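Local coordinates for cytosol aminopeptidase (Coxiella burnetii, PDB 3IJ3), which probably acts as a manganese-dependent metalloaminopeptidase of the M17 family, removing residues from the N-terminus of peptides, at residues W99-G102 with G103-K106; L167-I170 with Y171-D175; K210-E213 with T214-A218; M267-M270 with K271-M274; L283-M286 with I287-Q291. All coordinates share one frame; numbering follows the deposited sequence. Where two conformers were deposited one is given.

Overall arrangement
Contacts 1, 2, 4 and 5 are largely buried, while contact 3 is only partly so and lies far out on the chain. Contact 1 belongs to the N-terminal domain. Contacts 3, 4 and 5 belong to the catalytic domain, and contact 2 lies on helix 157-178. Contacts 2 and 5 join directly: Arg285 NH1 reaches Thr168 OG1 at 2.7 Å and Thr169 OG1 at 2.9 Å, both probable hydrogen bonds. Their centres are about 13 Å apart. Their bonding is regular and helical, whereas contacts 1 and 4 turn through i to i+3 bonds. Contact 4 alone carries a metal ligand. Contact 3 has a salt bridge near its surface.

Contact 1. Residues W99-G102 with G103-K106; sequences WDFG and GLSK
The lead-in to the short helix 104-107 of the N-terminal domain forms this contact, and Phe101 and Leu104 carry its apolar side. The chain turns here by i to i+3 bonds. Gly103 N donates to Asp100 O at 3.2 Å. Leu104 N donates to Phe101 O, also at 3.2 Å and nearly straight at 166°. Both donors stand well above the plane of the carbonyl they meet, consistent with 3-10-like bonding. The two glycines supply successive donors: Gly102 N bonds to Trp99 O just before Gly103 N takes Asp100 O.

Phe101 and Leu104 lie side by side and point the same way. In each, CG stands anti to the carbonyl carbon (chi1 -70° and -73°). This shared setting brings Leu104 CD1 to 3.7 Å from Phe101 CD1, obliquely to the ring. The pair packs between strands 38-43 and 85-91 and helix 123-135, touching Ile40, Leu90 and Phe133 among others. Asp100 turns elsewhere, and its OD2 accepts from Ser93 N.

Two waters extend the turn into the helix, each within bonding distance of Gly102 O. One lies 2.9 Å from Gly102 O and accepts from Ser105 N. The other lies 2.8 Å from Gly102 O and accepts from Lys106 N at 3.3 Å.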
loop_
_atom_site.group_PDB
_atom_site.type_symbol
_atom_site.label_atom_id
_atom_site.label_comp_id
_atom_site.label_asym_id
_atom_site.label_seq_id
_atom_site.Cartn_x
_atom_site.Cartn_y
_atom_site.Cartn_z
ATOM N N TRP A 99 27.745 28.531 13.230
ATOM C CA TRP A 99 26.587 28.564 12.329
ATOM C C TRP A 99 25.586 29.672 12.615
ATOM O O TRP A 99 24.804 29.991 11.735
ATOM C CB TRP A 99 25.795 27.237 12.263
ATOM C CG TRP A 99 26.333 26.159 11.375
ATOM C CD1 TRP A 99 26.720 24.905 11.756
ATOM C CD2 TRP A 99 26.526 26.224 9.955
ATOM N NE1 TRP A 99 27.139 24.186 10.669
ATOM C CE2 TRP A 99 27.039 24.968 9.549
ATOM C CE3 TRP A 99 26.335 27.224 8.989
ATOM C CZ2 TRP A 99 27.351 24.675 8.220
ATOM C CZ3 TRP A 99 26.648 26.931 7.653
ATOM C CH2 TRP A 99 27.150 25.660 7.288
ATOM N N ASP A 100 25.562 30.264 13.816
ATOM C CA ASP A 100 24.600 31.364 14.036
ATOM C C ASP A 100 24.886 32.497 13.045
ATOM O O ASP A 100 23.960 33.209 12.598
ATOM C CB ASP A 100 24.646 31.901 15.467
ATOM C CG ASP A 100 24.193 30.873 16.506
ATOM O OD1 ASP A 100 23.076 30.331 16.350
ATOM O OD2 ASP A 100 24.931 30.656 17.495
ATOM N N PHE A 101 26.172 32.665 12.696
ATOM C CA PHE A 101 26.575 33.681 11.716
ATOM C C PHE A 101 25.991 33.391 10.334
ATOM O O PHE A 101 25.806 34.290 9.526
ATOM C CB PHE A 101 28.101 33.820 11.636
ATOM C CG PHE A 101 28.707 34.448 12.852
ATOM C CD1 PHE A 101 28.924 35.827 12.896
ATOM C CD2 PHE A 101 29.032 33.683 13.956
ATOM C CE1 PHE A 101 29.445 36.411 14.012
ATOM C CE2 PHE A 101 29.560 34.271 15.085
ATOM C CZ PHE A 101 29.774 35.636 15.110
ATOM N N GLY A 102 25.691 32.124 10.060
ATOM C CA GLY A 102 25.086 31.765 8.774
ATOM C C GLY A 102 23.732 32.408 8.530
ATOM O O GLY A 102 23.316 32.593 7.380
ATOM N N GLY A 103 23.007 32.747 9.597
ATOM C CA GLY A 103 21.697 33.364 9.427
ATOM C C GLY A 103 21.698 34.864 9.179
ATOM O O GLY A 103 20.646 35.437 8.927
ATOM N N LEU A 104 22.868 35.498 9.194
ATOM C CA LEU A 104 22.941 36.965 9.100
ATOM C C LEU A 104 22.396 37.624 7.836
ATOM O O LEU A 104 21.680 38.623 7.925
ATOM C CB LEU A 104 24.362 37.459 9.383
ATOM C CG LEU A 104 24.826 37.386 10.835
ATOM C CD1 LEU A 104 26.333 37.571 10.882
ATOM C CD2 LEU A 104 24.101 38.431 11.701
ATOM N N SER A 105 22.708 37.075 6.662
ATOM C CA SER A 105 22.222 37.692 5.427
ATOM C C SER A 105 20.710 37.835 5.382
ATOM O O SER A 105 20.191 38.805 4.817
ATOM C CB SER A 105 22.733 36.962 4.188
ATOM O OG SER A 105 24.085 37.284 3.984
ATOM N N LYS A 106 19.999 36.894 5.989
ATOM C CA LYS A 106 18.524 36.940 5.993
ATOM C C LYS A 106 17.883 37.933 6.976
ATOM O O LYS A 106 16.698 38.253 6.847
ATOM C CB LYS A 106 17.933 35.549 6.231
ATOM C CG LYS A 106 18.055 34.598 5.048
ATOM C CD LYS A 106 17.387 33.267 5.390
ATOM C CE LYS A 106 17.405 32.270 4.257
ATOM N NZ LYS A 106 16.589 32.685 3.096
HETATM O O HOH W 1 24.518 34.911 6.131
HETATM O O HOH W 2 21.268 33.895 6.030
#

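Contact 2. Residues L167-I170 with Y171-D175; sequences LTTI and YLIRD
Leu167 lies against the ring of Tyr171 one turn along helix 157-178, a long helix of which this contact is an inner part. Four regular alpha-helical bonds join the two segments. Tyr171 N, Leu172 N, Ile173 N and Arg174 N donate to Leu167 O, Thr168 O, Thr169 O and Ile170 O. The shortest is Tyr171 N to Leu167 O at 2.8 Å. The longest is Ile173 N to Thr169 O at 3.1 Å. The backbone polar groups that face each other are thus paired.

Two side-chain pairs add to this. Leu167 has CG anti to the backbone N (chi1 179°), which carries its branch over one face of the Tyr171 ring. Leu167 CG sits 4.1 Å from the ring centroid, a CH-pi contact, and is offset toward the rim. Leu167 CD1 touches Tyr171 CE1 at 3.6 Å. Further along, Ile170 CG2 lies over one face of the Arg174 guanidinium, 3.7 Å from Arg174 NE.

The polar ends find partners beyond the segments. Tyr171 OH bonds to Gly134 O, and Tyr138 meets its ring edge-to-face. Arg174 NH1 bonds to Leu135 O, and Arg174 NH2 forms a salt bridge with Glu466. Thr169 OG1 pairs with Asp165 O, and Arg285 reaches both Thr168 and Thr169.

The carboxylate of Glu466 therefore balances the buried charge of Arg174. The carbonyl acceptors and the cover of Ile170 CG2 probably fix the rotation of its guanidinium.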
loop_
_atom_site.group_PDB
_atom_site.type_symbol
_atom_site.label_atom_id
_atom_site.label_comp_id
_atom_site.label_asym_id
_atom_site.label_seq_id
_atom_site.Cartn_x
_atom_site.Cartn_y
_atom_site.Cartn_z
ATOM N N LEU A 167 34.190 28.709 0.054
ATOM C CA LEU A 167 32.894 29.223 -0.349
ATOM C C LEU A 167 32.597 28.878 -1.796
ATOM O O LEU A 167 31.514 28.369 -2.112
ATOM C CB LEU A 167 32.827 30.734 -0.161
ATOM C CG LEU A 167 31.488 31.364 -0.585
ATOM C CD1 LEU A 167 30.712 31.798 0.598
ATOM C CD2 LEU A 167 31.753 32.583 -1.454
ATOM N N THR A 168 33.569 29.128 -2.683
ATOM C CA THR A 168 33.382 28.847 -4.092
ATOM C C THR A 168 33.206 27.355 -4.351
ATOM O O THR A 168 32.412 26.957 -5.198
ATOM C CB THR A 168 34.497 29.434 -4.967
ATOM O OG1 THR A 168 35.770 28.859 -4.621
ATOM C CG2 THR A 168 34.514 30.989 -4.834
ATOM N N THR A 169 33.905 26.527 -3.583
ATOM C CA THR A 169 33.799 25.072 -3.747
ATOM C C THR A 169 32.428 24.586 -3.240
ATOM O O THR A 169 31.782 23.762 -3.882
ATOM C CB THR A 169 34.932 24.370 -2.991
ATOM O OG1 THR A 169 36.203 24.767 -3.570
ATOM C CG2 THR A 169 34.763 22.862 -3.052
ATOM N N ILE A 170 31.988 25.089 -2.091
ATOM C CA ILE A 170 30.668 24.687 -1.559
ATOM C C ILE A 170 29.554 25.192 -2.480
ATOM O O ILE A 170 28.576 24.470 -2.700
ATOM C CB ILE A 170 30.480 25.110 -0.090
ATOM C CG1 ILE A 170 31.490 24.346 0.789
ATOM C CG2 ILE A 170 29.005 24.887 0.359
ATOM C CD1 ILE A 170 31.654 24.901 2.198
ATOM N N TYR A 171 29.687 26.414 -2.986
ATOM C CA TYR A 171 28.725 26.947 -3.955
ATOM C C TYR A 171 28.635 26.059 -5.204
ATOM O O TYR A 171 27.533 25.833 -5.756
ATOM C CB TYR A 171 29.074 28.367 -4.343
ATOM C CG TYR A 171 28.517 29.457 -3.420
ATOM C CD1 TYR A 171 28.405 29.277 -2.041
ATOM C CD2 TYR A 171 28.184 30.692 -3.941
ATOM C CE1 TYR A 171 27.924 30.323 -1.205
ATOM C CE2 TYR A 171 27.717 31.715 -3.133
ATOM C CZ TYR A 171 27.578 31.526 -1.773
ATOM O OH TYR A 171 27.116 32.606 -1.009
ATOM N N LEU A 172 29.785 25.575 -5.674
ATOM C CA LEU A 172 29.819 24.690 -6.831
ATOM C C LEU A 172 29.022 23.410 -6.535
ATOM O O LEU A 172 28.211 22.968 -7.350
ATOM C CB LEU A 172 31.252 24.342 -7.223
ATOM C CG LEU A 172 31.432 23.303 -8.320
ATOM C CD1 LEU A 172 30.803 23.810 -9.636
ATOM C CD2 LEU A 172 32.954 23.022 -8.507
ATOM N N ILE A 173 29.288 22.796 -5.376
ATOM C CA ILE A 173 28.587 21.570 -4.966
ATOM C C ILE A 173 27.083 21.810 -4.900
ATOM O O ILE A 173 26.290 21.024 -5.444
ATOM C CB ILE A 173 29.132 21.049 -3.615
ATOM C CG1 ILE A 173 30.563 20.553 -3.799
ATOM C CG2 ILE A 173 28.270 19.905 -3.051
ATOM C CD1 ILE A 173 31.298 20.232 -2.510
ATOM N N ARG A 174 26.694 22.901 -4.239
ATOM C CA ARG A 174 25.283 23.256 -4.131
ATOM C C ARG A 174 24.667 23.465 -5.495
ATOM O O ARG A 174 23.573 22.972 -5.750
ATOM C CB ARG A 174 25.099 24.496 -3.260
ATOM C CG ARG A 174 25.344 24.250 -1.774
ATOM C CD ARG A 174 25.285 25.563 -1.023
ATOM N NE ARG A 174 25.332 25.389 0.427
ATOM C CZ ARG A 174 25.182 26.383 1.300
ATOM N NH1 ARG A 174 25.043 27.631 0.874
ATOM N NH2 ARG A 174 25.219 26.139 2.608
ATOM N N ASP A 175 25.370 24.184 -6.378
ATOM C CA ASP A 175 24.870 24.465 -7.733
ATOM C C ASP A 175 24.664 23.185 -8.549
ATOM O O ASP A 175 23.615 23.017 -9.185
ATOM C CB ASP A 175 25.809 25.414 -8.524
ATOM C CG ASP A 175 25.740 26.883 -8.071
ATOM O OD1 ASP A 175 24.816 27.287 -7.337
ATOM O OD2 ASP A 175 26.627 27.661 -8.511
#

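Contact 3. Residues K210-E213 with T214-A218; sequences KDLE and TEFPA. With EDO (1,2-ethanediol), chain K.
Phe216 both ends the alpha-helix 209-215 and takes the N-cap position of the next helix, 217-223, while its side chain meets Leu212 one turn back. The contact is therefore a helix-to-helix junction. Phe216 leaves the helical range, and Pro217 opens the new helix.

On the inner side, Leu212 and Phe216 cross at about a right angle. Leu212 CD1 meets Phe216 CB at 3.8 Å and lies oblique to the ring. Both side chains pack on Ile207 and Leu232 of strands 203-208 and 231-237, and Arg321 makes a cation-pi contact with Phe216.

The last turn of the first helix is closed by backbone bonds. Thr214 N donates to Lys210 O at 3.1 Å and Glu215 N to Asp211 O at 2.8 Å. Phe216 N, also at 2.8 Å, donates to Leu212 O. Thr214 has OG1 anti to its carbonyl carbon (chi1 -66°), which also directs the hydroxyl back to Lys210 O in a weak bond.

Two acidic side chains, Asp211 and Glu215, sit one turn apart. Asp211 OD1 is 4.5 Å from Glu215 OE2, and the carboxylate planes are 51° apart. Asp211 OD1 comes nearer to Glu215 CG, at 3.8 Å. The like charges should repel mildly, but Glu215 OE1 has a salt bridge to Arg321, which probably offsets this.

On the outer side, Lys210 folds over to Glu213 within 210-213. Lys210 NZ meets the syn side of Glu213 OE1 at 2.9 Å, 19° out of the carboxylate plane.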
loop_
_atom_site.group_PDB
_atom_site.type_symbol
_atom_site.label_atom_id
_atom_site.label_comp_id
_atom_site.label_asym_id
_atom_site.label_seq_id
_atom_site.Cartn_x
_atom_site.Cartn_y
_atom_site.Cartn_z
ATOM N N LYS A 210 31.331 2.848 -27.014
ATOM C CA LYS A 210 31.862 1.499 -27.142
ATOM C C LYS A 210 33.002 1.153 -26.229
ATOM O O LYS A 210 33.099 0.024 -25.765
ATOM C CB LYS A 210 32.237 1.183 -28.608
ATOM C CG LYS A 210 31.029 1.207 -29.559
ATOM C CD LYS A 210 29.988 0.135 -29.175
ATOM C CE LYS A 210 28.659 0.290 -29.918
ATOM N NZ LYS A 210 27.624 -0.650 -29.360
ATOM N N ASP A 211 33.869 2.106 -25.927
ATOM C CA ASP A 211 34.975 1.772 -25.047
ATOM C C ASP A 211 34.423 1.558 -23.632
ATOM O O ASP A 211 34.911 0.721 -22.906
ATOM C CB ASP A 211 36.094 2.848 -25.049
ATOM C CG ASP A 211 37.436 2.264 -24.669
ATOM O OD1 ASP A 211 37.786 1.180 -25.223
ATOM O OD2 ASP A 211 38.149 2.877 -23.860
ATOM N N LEU A 212 33.406 2.326 -23.249
ATOM C CA LEU A 212 32.801 2.175 -21.940
ATOM C C LEU A 212 32.101 0.795 -21.869
ATOM O O LEU A 212 32.234 0.042 -20.914
ATOM C CB LEU A 212 31.751 3.257 -21.697
ATOM C CG LEU A 212 31.215 3.255 -20.263
ATOM C CD1 LEU A 212 32.225 4.027 -19.321
ATOM C CD2 LEU A 212 29.829 3.846 -20.216
ATOM N N GLU A 213 31.369 0.481 -22.904
ATOM C CA GLU A 213 30.642 -0.785 -22.973
ATOM C C GLU A 213 31.591 -1.971 -22.760
ATOM O O GLU A 213 31.273 -2.926 -22.047
ATOM C CB GLU A 213 29.912 -0.832 -24.315
ATOM C CG GLU A 213 28.964 -1.949 -24.462
ATOM C CD GLU A 213 28.193 -1.896 -25.774
ATOM O OE1 GLU A 213 28.206 -0.859 -26.489
ATOM O OE2 GLU A 213 27.551 -2.899 -26.048
ATOM N N THR A 214 32.781 -1.897 -23.352
ATOM C CA THR A 214 33.778 -2.962 -23.213
ATOM C C THR A 214 34.574 -2.952 -21.928
ATOM O O THR A 214 34.739 -3.992 -21.280
ATOM C CB THR A 214 34.803 -2.885 -24.387
ATOM O OG1 THR A 214 34.124 -3.174 -25.602
ATOM C CG2 THR A 214 35.956 -3.875 -24.200
ATOM N N GLU A 215 35.064 -1.775 -21.542
ATOM C CA GLU A 215 35.975 -1.647 -20.426
ATOM C C GLU A 215 35.306 -1.462 -19.051
ATOM O O GLU A 215 35.896 -1.836 -18.046
ATOM C CB GLU A 215 36.947 -0.497 -20.701
ATOM C CG GLU A 215 37.838 -0.698 -21.960
ATOM C CD GLU A 215 38.904 -1.734 -21.778
ATOM O OE1 GLU A 215 39.227 -2.080 -20.610
ATOM O OE2 GLU A 215 39.449 -2.179 -22.811
ATOM N N PHE A 216 34.136 -0.832 -19.029
ATOM C CA PHE A 216 33.375 -0.563 -17.796
ATOM C C PHE A 216 31.939 -1.041 -17.993
ATOM O O PHE A 216 30.996 -0.243 -17.937
ATOM C CB PHE A 216 33.431 0.940 -17.497
ATOM C CG PHE A 216 34.818 1.428 -17.246
ATOM C CD1 PHE A 216 35.341 1.438 -15.973
ATOM C CD2 PHE A 216 35.632 1.815 -18.303
ATOM C CE1 PHE A 216 36.643 1.865 -15.743
ATOM C CE2 PHE A 216 36.939 2.200 -18.081
ATOM C CZ PHE A 216 37.442 2.226 -16.813
ATOM N N PRO A 217 31.754 -2.358 -18.187
ATOM C CA PRO A 217 30.417 -2.876 -18.472
ATOM C C PRO A 217 29.330 -2.601 -17.431
ATOM O O PRO A 217 28.149 -2.511 -17.810
ATOM C CB PRO A 217 30.650 -4.391 -18.643
ATOM C CG PRO A 217 31.890 -4.672 -17.825
ATOM C CD PRO A 217 32.739 -3.443 -18.046
ATOM N N ALA A 218 29.702 -2.450 -16.166
ATOM C CA ALA A 218 28.707 -2.227 -15.127
ATOM C C ALA A 218 28.178 -0.802 -15.185
ATOM O O ALA A 218 26.983 -0.561 -14.954
ATOM C CB ALA A 218 29.303 -2.592 -13.719
HETATM C C1 EDO K . 35.236 -7.194 -17.851
HETATM O O1 EDO K . 34.596 -8.420 -18.206
HETATM C C2 EDO K . 36.077 -6.660 -18.996
HETATM O O2 EDO K . 36.403 -5.290 -18.732
#

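Contact 4. Residues M267-M270 with K271-M274; sequences MLLM and KKDM. With LI (lithium ion), chain C.
Leu269 and Lys272 meet where the chain runs into the metal site, in the turns between helices 264-267 and 275-289. A type I beta turn spans Met267 to Met270, and a short 3-10 segment follows. Asp273 N donates to Met270 O at 3.2 Å, from well above the carbonyl plane. One water joins the two segments by donating to Leu268 O and accepting from Lys271 N.

The side chains differ sharply in shape. Lys272 places CG between its backbone N and carbonyl carbon (chi1 81°). This folds the start of the chain over Leu269 O, with Lys272 CG 3.2 Å from that oxygen. The chain then runs straight and bends only at its last torsion. Its CE stands 4.1 Å from Leu269 CB, and its NZ bonds to Phe451 O. Lys271 has the same first setting but stays extended to the end. Its NZ leads away from the turn to Asn178 O. Met270 is bent twice beyond CG, and its SD comes within 4.3 Å of Asp273 CB.

Asp273 OD2 binds the lithium ion at 1.9 Å, and a water lies at 1.9 Å from the metal too. Asp255 and Glu334 complete its protein ligands. The site is consistent with the metal centre of this manganese-dependent family. Asp273 OD1 turns to Lys250 and Thr359, which probably help to position the carboxylate.

Leu269, Lys271 and Lys272 all touch Trp453 of strand 445-454. Lys272 and Met274 reach helix 157-178, and Lys271 also packs on Val414 of the second subunit.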
loop_
_atom_site.group_PDB
_atom_site.type_symbol
_atom_site.label_atom_id
_atom_site.label_comp_id
_atom_site.label_asym_id
_atom_site.label_seq_id
_atom_site.Cartn_x
_atom_site.Cartn_y
_atom_site.Cartn_z
ATOM N N MET A 267 11.148 9.626 -5.614
ATOM C CA MET A 267 11.819 10.110 -6.807
ATOM C C MET A 267 11.968 11.646 -6.845
ATOM O O MET A 267 12.781 12.197 -7.586
ATOM C CB MET A 267 11.015 9.620 -8.029
ATOM C CG MET A 267 11.849 9.390 -9.260
ATOM S SD MET A 267 10.888 9.097 -10.770
ATOM C CE MET A 267 10.035 7.530 -10.501
ATOM N N LEU A 268 11.213 12.335 -6.003
ATOM C CA LEU A 268 11.157 13.782 -6.063
ATOM C C LEU A 268 12.492 14.501 -5.985
ATOM O O LEU A 268 12.689 15.509 -6.664
ATOM C CB LEU A 268 10.214 14.298 -4.970
ATOM C CG LEU A 268 9.909 15.775 -4.966
ATOM C CD1 LEU A 268 9.321 16.216 -6.286
ATOM C CD2 LEU A 268 8.973 16.090 -3.793
ATOM N N LEU A 269 13.397 14.037 -5.125
ATOM C CA LEU A 269 14.704 14.721 -4.964
ATOM C C LEU A 269 15.828 14.078 -5.755
ATOM O O LEU A 269 16.985 14.473 -5.601
ATOM C CB LEU A 269 15.123 14.704 -3.486
ATOM C CG LEU A 269 14.177 15.383 -2.493
ATOM C CD1 LEU A 269 14.821 15.408 -1.127
ATOM C CD2 LEU A 269 13.819 16.797 -2.928
ATOM N N MET A 270 15.500 13.159 -6.666
ATOM C CA MET A 270 16.525 12.356 -7.313
ATOM C C MET A 270 17.506 13.039 -8.267
ATOM O O MET A 270 18.449 12.406 -8.721
ATOM C CB MET A 270 15.951 11.076 -7.855
ATOM C CG MET A 270 15.526 10.115 -6.776
ATOM S SD MET A 270 16.873 9.581 -5.648
ATOM C CE MET A 270 16.618 10.693 -4.249
ATOM N N LYS A 271 17.286 14.311 -8.558
ATOM C CA LYS A 271 18.310 15.097 -9.266
ATOM C C LYS A 271 19.569 15.116 -8.367
ATOM O O LYS A 271 20.674 15.380 -8.840
ATOM C CB LYS A 271 17.838 16.531 -9.544
ATOM C CG LYS A 271 17.662 17.420 -8.317
ATOM C CD LYS A 271 17.125 18.791 -8.710
ATOM C CE LYS A 271 17.023 19.694 -7.503
ATOM N NZ LYS A 271 16.582 21.112 -7.772
ATOM N N LYS A 272 19.419 14.831 -7.061
ATOM C CA LYS A 272 20.574 14.873 -6.145
ATOM C C LYS A 272 21.366 13.606 -6.091
ATOM O O LYS A 272 22.363 13.549 -5.351
ATOM C CB LYS A 272 20.155 15.233 -4.697
ATOM C CG LYS A 272 19.599 14.072 -3.851
ATOM C CD LYS A 272 19.228 14.562 -2.465
ATOM C CE LYS A 272 18.587 13.482 -1.598
ATOM N NZ LYS A 272 19.556 12.380 -1.309
ATOM N N ASP A 273 20.987 12.589 -6.862
ATOM C CA ASP A 273 21.719 11.317 -6.775
ATOM C C ASP A 273 23.126 11.338 -7.414
ATOM O O ASP A 273 23.822 10.306 -7.482
ATOM C CB ASP A 273 20.871 10.142 -7.252
ATOM C CG ASP A 273 21.114 8.883 -6.419
ATOM O OD1 ASP A 273 21.427 9.012 -5.207
ATOM O OD2 ASP A 273 20.999 7.782 -6.961
ATOM N N MET A 274 23.524 12.510 -7.880
ATOM C CA MET A 274 24.888 12.761 -8.348
ATOM C C MET A 274 25.666 13.588 -7.306
ATOM O O MET A 274 26.755 14.104 -7.584
ATOM C CB MET A 274 24.934 13.448 -9.722
ATOM C CG MET A 274 24.001 14.570 -9.971
ATOM S SD MET A 274 24.030 15.925 -8.790
ATOM C CE MET A 274 25.626 16.645 -9.197
HETATM LI LI LI C . 20.611 5.925 -6.895
HETATM O O HOH W 3 14.668 15.809 -8.645
HETATM O O HOH W 4 20.052 4.687 -5.541
#

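Contact 5. Residues L283-M286 with I287-Q291; sequences LARM and IMLQQ. With SO4 (sulfate ion), chain H.
Ala284 and Met288 pair on the last turns of the alpha-helix 275-289, which ends in a Schellman motif at Gln291. They belong to the tight, buried side. Met288 bends at its last torsion and turns its methyl back, so Met288 CE is 3.5 Å from Ala284 O. Ala284, Ile287 and Met288 pack on Leu296 of strand 295-305, and Leu283 CG meets Ile287 CD1 at 4.3 Å. Met286, also buried, lies side by side with Gln290, its CE 4.0 Å from Gln290 CG.

Arg285 and Leu289 form a close pair on a partly exposed flank. Leu289 N donates to Arg285 O at 2.8 Å, one of four regular helical bonds across the contact. Leu289 CD1 lies over one face of the Arg285 guanidinium, 3.5 Å from Arg285 NH1 and offset toward the rim. Arg285 gets there with CG anti to the backbone N (chi1 -175°) and an extended chain to NE. Its NH1 goes on to helix 157-178.

The helix end is the loose side. Gln291 is exposed, has positive phi, and makes a weak bond from its N back to Met288 O. The amide of Gln290 meets Asp165 and a sulfate, probably from the crystallisation liquor. Gln290 NE2 donates to sulfate O4 at 2.8 Å, nearly straight at 168°.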
loop_
_atom_site.group_PDB
_atom_site.type_symbol
_atom_site.label_atom_id
_atom_site.label_comp_id
_atom_site.label_asym_id
_atom_site.label_seq_id
_atom_site.Cartn_x
_atom_site.Cartn_y
_atom_site.Cartn_z
ATOM N N LEU A 283 36.034 18.244 -3.493
ATOM C CA LEU A 283 37.229 17.874 -2.730
ATOM C C LEU A 283 38.475 17.957 -3.652
ATOM O O LEU A 283 39.509 18.500 -3.255
ATOM C CB LEU A 283 37.089 16.496 -2.096
ATOM C CG LEU A 283 38.260 16.093 -1.238
ATOM C CD1 LEU A 283 38.522 17.128 -0.094
ATOM C CD2 LEU A 283 38.010 14.703 -0.701
ATOM N N ALA A 284 38.364 17.445 -4.881
ATOM C CA ALA A 284 39.441 17.560 -5.861
ATOM C C ALA A 284 39.828 19.035 -6.051
ATOM O O ALA A 284 41.012 19.386 -6.097
ATOM C CB ALA A 284 38.999 16.965 -7.217
ATOM N N ARG A 285 38.828 19.894 -6.217
ATOM C CA ARG A 285 39.072 21.322 -6.385
ATOM C C ARG A 285 39.839 21.933 -5.212
ATOM O O ARG A 285 40.788 22.704 -5.430
ATOM C CB ARG A 285 37.762 22.055 -6.669
ATOM C CG ARG A 285 37.977 23.533 -6.962
ATOM C CD ARG A 285 36.700 24.152 -7.478
ATOM N NE ARG A 285 36.947 25.522 -7.887
ATOM C CZ ARG A 285 36.800 26.596 -7.108
ATOM N NH1 ARG A 285 36.367 26.490 -5.862
ATOM N NH2 ARG A 285 37.083 27.794 -7.601
ATOM N N MET A 286 39.481 21.573 -3.973
ATOM C CA MET A 286 40.211 22.095 -2.804
ATOM C C MET A 286 41.661 21.614 -2.781
ATOM O O MET A 286 42.580 22.382 -2.475
ATOM C CB MET A 286 39.495 21.742 -1.489
ATOM C CG MET A 286 38.210 22.503 -1.266
ATOM S SD MET A 286 38.504 24.252 -1.036
ATOM C CE MET A 286 39.786 24.202 0.170
ATOM N N ILE A 287 41.870 20.352 -3.135
ATOM C CA ILE A 287 43.206 19.783 -3.191
ATOM C C ILE A 287 44.072 20.578 -4.181
ATOM O O ILE A 287 45.215 20.915 -3.875
ATOM C CB ILE A 287 43.133 18.302 -3.591
ATOM C CG1 ILE A 287 42.565 17.463 -2.432
ATOM C CG2 ILE A 287 44.512 17.773 -3.998
ATOM C CD1 ILE A 287 42.250 15.998 -2.854
ATOM N N MET A 288 43.496 20.921 -5.332
ATOM C CA MET A 288 44.224 21.671 -6.370
ATOM C C MET A 288 44.419 23.148 -6.007
ATOM O O MET A 288 45.508 23.721 -6.217
ATOM C CB MET A 288 43.533 21.477 -7.745
ATOM C CG MET A 288 43.632 20.008 -8.251
ATOM S SD MET A 288 42.923 19.700 -9.896
ATOM C CE MET A 288 41.133 19.830 -9.611
ATOM N N LEU A 289 43.390 23.759 -5.435
ATOM C CA LEU A 289 43.473 25.153 -4.982
ATOM C C LEU A 289 44.550 25.355 -3.932
ATOM O O LEU A 289 45.233 26.380 -3.917
ATOM C CB LEU A 289 42.125 25.622 -4.405
ATOM C CG LEU A 289 41.036 26.022 -5.398
ATOM C CD1 LEU A 289 39.689 26.143 -4.724
ATOM C CD2 LEU A 289 41.438 27.334 -6.094
ATOM N N GLN A 290 44.673 24.388 -3.040
ATOM C CA GLN A 290 45.624 24.442 -1.936
ATOM C C GLN A 290 46.942 23.739 -2.236
ATOM O O GLN A 290 47.841 23.669 -1.384
ATOM C CB GLN A 290 44.963 23.838 -0.705
ATOM C CG GLN A 290 43.781 24.640 -0.192
ATOM C CD GLN A 290 44.202 25.845 0.632
ATOM O OE1 GLN A 290 45.131 25.758 1.440
ATOM N NE2 GLN A 290 43.508 26.970 0.456
ATOM N N GLN A 291 47.064 23.250 -3.460
ATOM C CA GLN A 291 48.258 22.574 -3.939
ATOM C C GLN A 291 48.799 21.521 -2.980
ATOM O O GLN A 291 49.982 21.527 -2.651
ATOM C CB GLN A 291 49.347 23.609 -4.340
ATOM C CG GLN A 291 48.855 24.512 -5.505
ATOM C CD GLN A 291 49.899 25.453 -6.071
ATOM O OE1 GLN A 291 50.997 25.585 -5.547
ATOM N NE2 GLN A 291 49.545 26.119 -7.160
HETATM S S SO4 H . 45.786 29.466 2.550
HETATM O O1 SO4 H . 45.770 30.880 2.933
HETATM O O2 SO4 H . 46.809 29.248 1.527
HETATM O O3 SO4 H . 46.118 28.650 3.710
HETATM O O4 SO4 H . 44.482 29.083 2.028
#